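Long-range contact in endo-beta-1,4-glucanase (cellulase B) (Bacillus halodurans, PDB 4V2X), which probably hydrolyses beta-1,4-linked glucans as a family 5 glycoside hydrolase, its catalytic module joined to immunoglobulin-like and carbohydrate-binding modules: residues F183-S194 with G230-P241. Sequence-based numbering, arbitrary orientation.
Sequences FKDYPTKLMFES and GGQNDIRPLVLP
R236 plugs the hollow that Y186, P187 and L190 form in the turns of 183-190, beside two neighbouring parallel strands, 190-193 and 238-241, of the (beta/alpha)8 barrel of this family 5 glycosidase. With CG anti to the backbone N (chi1 -175°) and a bend at chi3, the arginine brings its flat guanidinium among main-chain carbonyls. NH1 meets L190 O at 2.9 Å and P187 O at 2.9 Å; NH1 and NH2 grip Y186 O end-on, from the same face of its carbonyl plane. Five N-H groups suit a pocket lined with carbonyl oxygens, and N233 fixes the rotation, OD1 taking both NE and NH2 side-on. A methionine in its place would probably leave Y186 O and L190 O without these donors and the turns less firmly held. The F192 ring closes one side as a flat wall: R236 CD sits over its centre, 3.6 Å from the centroid, in a CH-pi contact. G231 fits against K184 O, where a CB would clash. Along the strands, V239 wedges CG2 against M191 CG (3.9 Å) and its CB against E193 CB, while E193's carboxylate turns to R107. L238 CD2 packs on F192 CB, and V239 N donates to F192 O at 2.7 Å, in the carbonyl plane.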
loop_
_atom_site.group_PDB
_atom_site.type_symbol
_atom_site.label_atom_id
_atom_site.label_comp_id
_atom_site.label_asym_id
_atom_site.label_seq_id
_atom_site.Cartn_x
_atom_site.Cartn_y
_atom_site.Cartn_z
ATOM N N PHE A 183 12.397 -7.801 -27.668
ATOM C CA PHE A 183 13.245 -8.835 -27.077
ATOM C C PHE A 183 12.517 -10.139 -26.730
ATOM O O PHE A 183 13.115 -11.033 -26.131
ATOM C CB PHE A 183 13.944 -8.275 -25.825
ATOM C CG PHE A 183 15.024 -7.279 -26.132
ATOM C CD1 PHE A 183 16.186 -7.680 -26.775
ATOM C CD2 PHE A 183 14.887 -5.939 -25.773
ATOM C CE1 PHE A 183 17.195 -6.773 -27.061
ATOM C CE2 PHE A 183 15.896 -5.028 -26.049
ATOM C CZ PHE A 183 17.049 -5.444 -26.702
ATOM N N LYS A 184 11.249 -10.276 -27.120
ATOM C CA LYS A 184 10.421 -11.382 -26.624
ATOM C C LYS A 184 10.985 -12.776 -26.890
ATOM O O LYS A 184 10.804 -13.676 -26.067
ATOM C CB LYS A 184 8.985 -11.290 -27.159
ATOM C CG LYS A 184 8.818 -11.518 -28.655
ATOM C CD LYS A 184 7.390 -11.211 -29.078
ATOM C CE LYS A 184 7.271 -11.088 -30.589
ATOM N NZ LYS A 184 7.703 -12.337 -31.269
ATOM N N ASP A 185 11.671 -12.957 -28.017
ATOM C CA ASP A 185 12.204 -14.275 -28.384
ATOM C C ASP A 185 13.661 -14.500 -27.961
ATOM O O ASP A 185 14.237 -15.543 -28.257
ATOM C CB ASP A 185 12.049 -14.503 -29.893
ATOM C CG ASP A 185 10.596 -14.602 -30.316
ATOM O OD1 ASP A 185 9.816 -15.290 -29.628
ATOM O OD2 ASP A 185 10.234 -13.986 -31.335
ATOM N N TYR A 186 14.244 -13.537 -27.250
ATOM C CA TYR A 186 15.617 -13.667 -26.749
ATOM C C TYR A 186 15.692 -14.693 -25.624
ATOM O O TYR A 186 14.714 -14.886 -24.909
ATOM C CB TYR A 186 16.148 -12.320 -26.257
ATOM C CG TYR A 186 16.689 -11.457 -27.365
ATOM C CD1 TYR A 186 15.897 -11.106 -28.455
ATOM C CD2 TYR A 186 17.995 -10.986 -27.325
ATOM C CE1 TYR A 186 16.398 -10.324 -29.480
ATOM C CE2 TYR A 186 18.501 -10.197 -28.339
ATOM C CZ TYR A 186 17.698 -9.868 -29.410
ATOM O OH TYR A 186 18.209 -9.097 -30.420
ATOM N N PRO A 187 16.856 -15.347 -25.459
ATOM C CA PRO A 187 17.034 -16.312 -24.369
ATOM C C PRO A 187 16.673 -15.706 -23.018
ATOM O O PRO A 187 16.840 -14.500 -22.826
ATOM C CB PRO A 187 18.528 -16.627 -24.413
ATOM C CG PRO A 187 18.945 -16.332 -25.813
ATOM C CD PRO A 187 18.075 -15.202 -26.275
ATOM N N THR A 188 16.191 -16.530 -22.092
ATOM C CA THR A 188 15.773 -16.025 -20.778
ATOM C C THR A 188 16.945 -15.581 -19.896
ATOM O O THR A 188 16.723 -15.060 -18.804
ATOM C CB THR A 188 14.927 -17.054 -20.010
ATOM O OG1 THR A 188 15.641 -18.290 -19.902
ATOM C CG2 THR A 188 13.606 -17.283 -20.735
ATOM N N LYS A 189 18.175 -15.782 -20.368
ATOM C CA LYS A 189 19.358 -15.199 -19.719
ATOM C C LYS A 189 19.368 -13.670 -19.840
ATOM O O LYS A 189 20.108 -12.995 -19.114
ATOM C CB LYS A 189 20.641 -15.796 -20.292
ATOM C CG LYS A 189 20.784 -17.273 -19.957
ATOM C CD LYS A 189 22.072 -17.866 -20.486
ATOM C CE LYS A 189 23.264 -17.441 -19.657
ATOM N NZ LYS A 189 24.474 -18.214 -20.051
ATOM N N LEU A 190 18.568 -13.138 -20.764
ATOM C CA LEU A 190 18.245 -11.704 -20.791
ATOM C C LEU A 190 17.070 -11.448 -19.843
ATOM O O LEU A 190 15.996 -12.044 -19.999
ATOM C CB LEU A 190 17.876 -11.242 -22.207
ATOM C CG LEU A 190 17.377 -9.799 -22.365
ATOM C CD1 LEU A 190 18.430 -8.787 -21.920
ATOM C CD2 LEU A 190 16.957 -9.541 -23.805
ATOM N N MET A 191 17.289 -10.590 -18.850
ATOM C CA MET A 191 16.245 -10.217 -17.893
ATOM C C MET A 191 15.956 -8.719 -17.983
ATOM O O MET A 191 16.810 -7.944 -18.415
ATOM C CB MET A 191 16.655 -10.601 -16.466
ATOM C CG MET A 191 17.760 -9.745 -15.864
ATOM S SD MET A 191 18.670 -10.594 -14.558
ATOM C CE MET A 191 19.777 -11.586 -15.562
ATOM N N PHE A 192 14.746 -8.330 -17.586
ATOM C CA PHE A 192 14.318 -6.930 -17.609
ATOM C C PHE A 192 14.192 -6.369 -16.200
ATOM O O PHE A 192 13.632 -7.024 -15.325
ATOM C CB PHE A 192 12.935 -6.779 -18.258
ATOM C CG PHE A 192 12.826 -7.307 -19.669
ATOM C CD1 PHE A 192 13.926 -7.432 -20.500
ATOM C CD2 PHE A 192 11.570 -7.630 -20.181
ATOM C CE1 PHE A 192 13.784 -7.901 -21.800
ATOM C CE2 PHE A 192 11.422 -8.099 -21.477
ATOM C CZ PHE A 192 12.531 -8.238 -22.288
ATOM N N GLU A 193 14.667 -5.137 -16.019
ATOM C CA GLU A 193 14.549 -4.385 -14.762
ATOM C C GLU A 193 13.687 -3.149 -15.015
ATOM O O GLU A 193 13.977 -2.352 -15.903
ATOM C CB GLU A 193 15.942 -3.978 -14.286
ATOM C CG GLU A 193 16.003 -3.086 -13.055
ATOM C CD GLU A 193 17.397 -2.526 -12.816
ATOM O OE1 GLU A 193 18.216 -2.507 -13.761
ATOM O OE2 GLU A 193 17.678 -2.101 -11.682
ATOM N N SER A 194 12.633 -2.982 -14.218
ATOM C CA SER A 194 11.567 -2.019 -14.509
ATOM C C SER A 194 12.030 -0.566 -14.619
ATOM O O SER A 194 11.667 0.133 -15.568
ATOM C CB SER A 194 10.488 -2.114 -13.429
ATOM O OG SER A 194 11.029 -1.860 -12.149
ATOM N N GLY A 230 4.196 -12.206 -25.153
ATOM C CA GLY A 230 4.529 -13.333 -26.033
ATOM C C GLY A 230 5.975 -13.784 -25.941
ATOM O O GLY A 230 6.706 -13.374 -25.039
ATOM N N GLY A 231 6.382 -14.642 -26.875
ATOM C CA GLY A 231 7.707 -15.258 -26.849
ATOM C C GLY A 231 8.011 -15.908 -25.507
ATOM O O GLY A 231 7.176 -16.606 -24.937
ATOM N N GLN A 232 9.206 -15.644 -24.992
ATOM C CA GLN A 232 9.654 -16.173 -23.703
ATOM C C GLN A 232 9.298 -15.273 -22.510
ATOM O O GLN A 232 9.722 -15.545 -21.380
ATOM C CB GLN A 232 11.173 -16.332 -23.728
ATOM C CG GLN A 232 11.720 -17.120 -24.908
ATOM C CD GLN A 232 12.090 -18.529 -24.521
ATOM O OE1 GLN A 232 11.225 -19.336 -24.185
ATOM N NE2 GLN A 232 13.385 -18.833 -24.550
ATOM N N ASN A 233 8.521 -14.218 -22.748
ATOM C CA ASN A 233 8.257 -13.208 -21.717
ATOM C C ASN A 233 7.251 -13.632 -20.656
ATOM O O ASN A 233 7.069 -12.932 -19.653
ATOM C CB ASN A 233 7.822 -11.891 -22.364
ATOM C CG ASN A 233 8.931 -11.247 -23.176
ATOM O OD1 ASN A 233 10.096 -11.660 -23.105
ATOM N ND2 ASN A 233 8.581 -10.229 -23.947
ATOM N N ASP A 234 6.599 -14.775 -20.869
ATOM C CA ASP A 234 5.752 -15.369 -19.839
ATOM C C ASP A 234 6.565 -15.910 -18.661
ATOM O O ASP A 234 6.049 -15.995 -17.551
ATOM C CB ASP A 234 4.854 -16.473 -20.423
ATOM C CG ASP A 234 5.637 -17.599 -21.076
ATOM O OD1 ASP A 234 6.744 -17.354 -21.605
ATOM O OD2 ASP A 234 5.124 -18.739 -21.073
ATOM N N ILE A 235 7.824 -16.267 -18.907
ATOM C CA ILE A 235 8.708 -16.782 -17.859
ATOM C C ILE A 235 10.004 -15.979 -17.639
ATOM O O ILE A 235 10.739 -16.256 -16.690
ATOM C CB ILE A 235 9.074 -18.265 -18.107
ATOM C CG1 ILE A 235 9.890 -18.441 -19.399
ATOM C CG2 ILE A 235 7.811 -19.111 -18.148
ATOM C CD1 ILE A 235 10.450 -19.837 -19.577
ATOM N N ARG A 236 10.284 -14.994 -18.491
ATOM C CA ARG A 236 11.533 -14.234 -18.389
ATOM C C ARG A 236 11.645 -13.615 -17.008
ATOM O O ARG A 236 10.700 -12.985 -16.539
ATOM C CB ARG A 236 11.593 -13.128 -19.437
ATOM C CG ARG A 236 12.921 -12.382 -19.474
ATOM C CD ARG A 236 12.928 -11.295 -20.536
ATOM N NE ARG A 236 12.528 -11.821 -21.840
ATOM C CZ ARG A 236 13.278 -12.593 -22.625
ATOM N NH1 ARG A 236 14.510 -12.945 -22.273
ATOM N NH2 ARG A 236 12.781 -13.030 -23.782
ATOM N N PRO A 237 12.804 -13.790 -16.347
ATOM C CA PRO A 237 12.952 -13.148 -15.048
ATOM C C PRO A 237 12.837 -11.626 -15.114
ATOM O O PRO A 237 13.334 -10.996 -16.051
ATOM C CB PRO A 237 14.353 -13.582 -14.614
ATOM C CG PRO A 237 14.466 -14.946 -15.204
ATOM C CD PRO A 237 13.853 -14.800 -16.567
ATOM N N LEU A 238 12.171 -11.064 -14.113
ATOM C CA LEU A 238 11.949 -9.629 -14.017
ATOM C C LEU A 238 12.529 -9.129 -12.714
ATOM O O LEU A 238 12.379 -9.759 -11.660
ATOM C CB LEU A 238 10.457 -9.305 -14.071
ATOM C CG LEU A 238 9.725 -9.863 -15.289
ATOM C CD1 LEU A 238 8.256 -9.486 -15.240
ATOM C CD2 LEU A 238 10.368 -9.386 -16.580
ATOM N N VAL A 239 13.194 -7.981 -12.799
ATOM C CA VAL A 239 13.911 -7.402 -11.673
ATOM C C VAL A 239 13.169 -6.157 -11.204
ATOM O O VAL A 239 12.935 -5.235 -11.988
ATOM C CB VAL A 239 15.367 -7.049 -12.062
ATOM C CG1 VAL A 239 16.135 -6.523 -10.853
ATOM C CG2 VAL A 239 16.080 -8.262 -12.646
ATOM N N LEU A 240 12.788 -6.143 -9.926
ATOM C CA LEU A 240 11.987 -5.056 -9.365
ATOM C C LEU A 240 12.724 -4.389 -8.204
ATOM O O LEU A 240 13.185 -5.066 -7.289
ATOM C CB LEU A 240 10.632 -5.577 -8.870
ATOM C CG LEU A 240 9.737 -6.287 -9.893
ATOM C CD1 LEU A 240 8.446 -6.762 -9.236
ATOM C CD2 LEU A 240 9.435 -5.392 -11.086
ATOM N N PRO A 241 12.824 -3.053 -8.233
ATOM C CA PRO A 241 13.566 -2.316 -7.225
ATOM C C PRO A 241 12.741 -1.857 -6.035
ATOM O O PRO A 241 11.529 -1.662 -6.137
ATOM C CB PRO A 241 14.016 -1.081 -7.996
ATOM C CG PRO A 241 12.861 -0.810 -8.906
ATOM C CD PRO A 241 12.390 -2.170 -9.335
#